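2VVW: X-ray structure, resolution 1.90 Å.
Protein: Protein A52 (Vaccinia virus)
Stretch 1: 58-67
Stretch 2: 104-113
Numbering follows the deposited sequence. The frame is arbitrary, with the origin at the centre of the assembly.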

# COMPACT_ATOMS: atom_id res chain seq x y z
N GLN A 58 20.68 16.28 -9.64
CA GLN A 58 20.09 17.58 -9.34
C GLN A 58 20.18 17.98 -7.87
O GLN A 58 20.40 19.14 -7.56
N PHE A 59 19.99 17.02 -6.97
CA PHE A 59 19.84 17.31 -5.54
C PHE A 59 20.98 16.81 -4.65
O PHE A 59 21.08 17.21 -3.50
N GLY A 60 21.81 15.91 -5.19
CA GLY A 60 22.95 15.40 -4.45
C GLY A 60 22.71 13.98 -4.00
O GLY A 60 21.68 13.39 -4.29
N THR A 61 23.69 13.43 -3.29
CA THR A 61 23.68 12.03 -2.94
C THR A 61 22.75 11.81 -1.77
O THR A 61 22.49 12.72 -0.98
N ILE A 62 22.29 10.58 -1.63
CA ILE A 62 21.40 10.26 -0.53
C ILE A 62 22.14 10.39 0.81
O ILE A 62 21.53 10.76 1.81
N GLU A 63 23.45 10.14 0.83
CA GLU A 63 24.21 10.27 2.08
C GLU A 63 24.27 11.73 2.57
O GLU A 63 24.18 12.00 3.76
N GLU A 64 24.39 12.67 1.63
CA GLU A 64 24.35 14.08 1.97
C GLU A 64 22.98 14.49 2.52
O GLU A 64 22.91 15.22 3.51
N LEU A 65 21.92 14.04 1.85
CA LEU A 65 20.56 14.40 2.24
C LEU A 65 20.16 13.77 3.56
O LEU A 65 19.57 14.42 4.42
N LYS A 66 20.50 12.49 3.74
CA LYS A 66 20.25 11.80 5.00
C LYS A 66 20.81 12.58 6.18
O LYS A 66 20.12 12.77 7.19
N GLN A 67 22.06 13.03 6.07
CA GLN A 67 22.70 13.84 7.11
C GLN A 67 22.06 15.22 7.26
O GLN A 67 21.61 15.58 8.35
N GLY A 104 12.50 10.84 -8.19
CA GLY A 104 13.67 10.05 -7.84
C GLY A 104 14.21 10.32 -6.45
O GLY A 104 14.73 9.42 -5.80
N LEU A 105 14.08 11.57 -6.00
CA LEU A 105 14.53 11.99 -4.67
C LEU A 105 13.66 11.33 -3.60
O LEU A 105 14.17 10.78 -2.64
N CYS A 106 12.34 11.40 -3.79
CA CYS A 106 11.39 10.71 -2.91
C CYS A 106 11.74 9.24 -2.76
O CYS A 106 11.74 8.70 -1.66
N ALA A 107 12.04 8.62 -3.89
CA ALA A 107 12.40 7.20 -3.96
C ALA A 107 13.64 6.87 -3.15
O ALA A 107 13.70 5.84 -2.44
N CYS A 108 14.67 7.69 -3.32
CA CYS A 108 15.92 7.49 -2.59
C CYS A 108 15.71 7.74 -1.08
O CYS A 108 16.31 7.08 -0.26
N VAL A 109 14.84 8.68 -0.74
CA VAL A 109 14.52 8.96 0.67
C VAL A 109 13.71 7.81 1.28
O VAL A 109 14.00 7.37 2.40
N VAL A 110 12.72 7.30 0.55
CA VAL A 110 11.92 6.20 1.07
C VAL A 110 12.80 4.97 1.37
O VAL A 110 12.52 4.23 2.30
N ASP A 111 13.90 4.78 0.63
CA ASP A 111 14.81 3.68 0.94
C ASP A 111 15.40 3.81 2.32
O ASP A 111 15.59 2.81 3.01
N VAL A 112 15.78 5.03 2.69
CA VAL A 112 16.41 5.28 3.98
C VAL A 112 15.43 4.91 5.08
O VAL A 112 15.78 4.25 6.05
N TRP A 113 14.19 5.36 4.93
CA TRP A 113 13.16 5.06 5.92
C TRP A 113 12.81 3.58 6.02
O TRP A 113 12.64 3.05 7.14

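Two helices that cross steeply touch through a few side chains at helical spacing, and Protein A52 offers a compact example. Helix 104-113 meets helix 62-67 at 67°, with axes 10.4 Å apart at closest approach. Gly104 has no side chain and lies outside the contact, which begins at Leu105. It points toward stretch 1 in a t rotamer (chi2 p), its CD1 lying 3.3 Å from Leu65 CD1 and 4.0 Å from Phe59 CB, while its CD2 sits over one face of the Phe59 ring. Phe59 and Leu65, both m, likewise have CA-to-CB bonds pointing toward stretch 2. Cys106 and Ala107 are out of reach. One turn beyond Leu105, Cys108 (m) faces the partner again; Ile62, t with chi2 p, brings its CD1 within 4.0 Å of Cys108 CB and 3.5 Å of the backbone Cys108 O. Val109 (t) points sideways, yet its CG2 still lies 4.2 Å from Ile62 CD1. Val110 is out of reach, and Asp111, directed sideways, finds its polar partners elsewhere in the structure. Val112 (t) completes the row: its CG2 lies 3.6 Å from Ile62 CG1, and its CG1 is 4.0 Å from CD of the extended, all-t Lys66. Trp113 does not touch stretch 1; its NE1 is hydrogen-bonded elsewhere in the structure. No hydrogen bond crosses the interface, which buries 335 Å² through predominantly apolar packing.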

# COMPACT_ATOMS: atom_id res chain seq x y z
CB GLN A 58 18.63 17.63 -9.80
CG GLN A 58 17.95 18.98 -9.51
CD GLN A 58 16.72 19.25 -10.37
OE1 GLN A 58 16.38 18.47 -11.25
NE2 GLN A 58 16.05 20.37 -10.09
CB PHE A 59 18.51 16.74 -5.03
CG PHE A 59 17.31 17.33 -5.70
CD1 PHE A 59 17.03 18.68 -5.56
CD2 PHE A 59 16.46 16.55 -6.48
CE1 PHE A 59 15.90 19.24 -6.18
CE2 PHE A 59 15.35 17.10 -7.09
CZ PHE A 59 15.07 18.44 -6.94
CB THR A 61 25.06 11.54 -2.49
OG1 THR A 61 25.43 12.26 -1.31
CG2 THR A 61 26.09 11.74 -3.59
CB ILE A 62 20.77 8.88 -0.70
CG1 ILE A 62 19.64 8.66 0.33
CG2 ILE A 62 21.85 7.76 -0.64
CD1 ILE A 62 18.51 9.73 0.32
CB GLU A 63 25.61 9.70 1.95
CG GLU A 63 25.64 8.20 1.68
CD GLU A 63 25.44 7.82 0.22
OE1 GLU A 63 25.37 8.73 -0.64
OE2 GLU A 63 25.36 6.62 -0.06
CB GLU A 64 24.69 14.96 0.76
CG GLU A 64 24.17 16.39 0.92
CD GLU A 64 24.81 17.39 -0.03
OE1 GLU A 64 25.27 16.98 -1.13
OE2 GLU A 64 24.86 18.58 0.36
CB LEU A 65 19.57 13.97 1.15
CG LEU A 65 19.69 14.70 -0.19
CD1 LEU A 65 19.10 13.84 -1.32
CD2 LEU A 65 18.99 16.06 -0.10
CB LYS A 66 20.84 10.39 4.95
CG LYS A 66 20.58 9.55 6.21
CD LYS A 66 21.20 8.15 6.12
CE LYS A 66 21.24 7.51 7.49
NZ LYS A 66 21.73 6.11 7.43
CB GLN A 67 24.19 13.99 6.80
CG GLN A 67 24.95 14.85 7.79
CD GLN A 67 24.95 14.28 9.19
OE1 GLN A 67 24.88 13.06 9.38
NE2 GLN A 67 25.04 15.16 10.19
CB LEU A 105 14.44 13.51 -4.55
CG LEU A 105 14.77 14.15 -3.19
CD1 LEU A 105 16.27 14.15 -2.95
CD2 LEU A 105 14.18 15.56 -3.12
CB CYS A 106 9.97 10.85 -3.47
SG CYS A 106 9.36 12.51 -3.29
CB ALA A 107 12.62 6.80 -5.39
CB CYS A 108 17.02 8.39 -3.15
SG CYS A 108 17.56 7.90 -4.83
CB VAL A 109 13.76 10.32 0.81
CG1 VAL A 109 13.19 10.50 2.22
CG2 VAL A 109 14.70 11.48 0.44
CB VAL A 110 10.70 5.86 0.14
CG1 VAL A 110 11.05 4.82 -0.94
CG2 VAL A 110 9.52 5.38 0.97
CB ASP A 111 16.00 3.61 -0.02
CG ASP A 111 15.62 3.32 -1.45
OD1 ASP A 111 14.53 2.78 -1.71
OD2 ASP A 111 16.46 3.64 -2.31
CB VAL A 112 16.89 6.77 4.13
CG1 VAL A 112 17.38 7.07 5.54
CG2 VAL A 112 18.00 7.08 3.12
CB TRP A 113 11.93 5.90 5.64
CG TRP A 113 12.12 7.36 5.87
CD1 TRP A 113 12.99 7.96 6.75
CD2 TRP A 113 11.40 8.42 5.22
NE1 TRP A 113 12.82 9.33 6.69
CE2 TRP A 113 11.88 9.64 5.76
CE3 TRP A 113 10.41 8.46 4.23
CZ2 TRP A 113 11.39 10.88 5.34
CZ3 TRP A 113 9.92 9.69 3.84
CH2 TRP A 113 10.42 10.88 4.39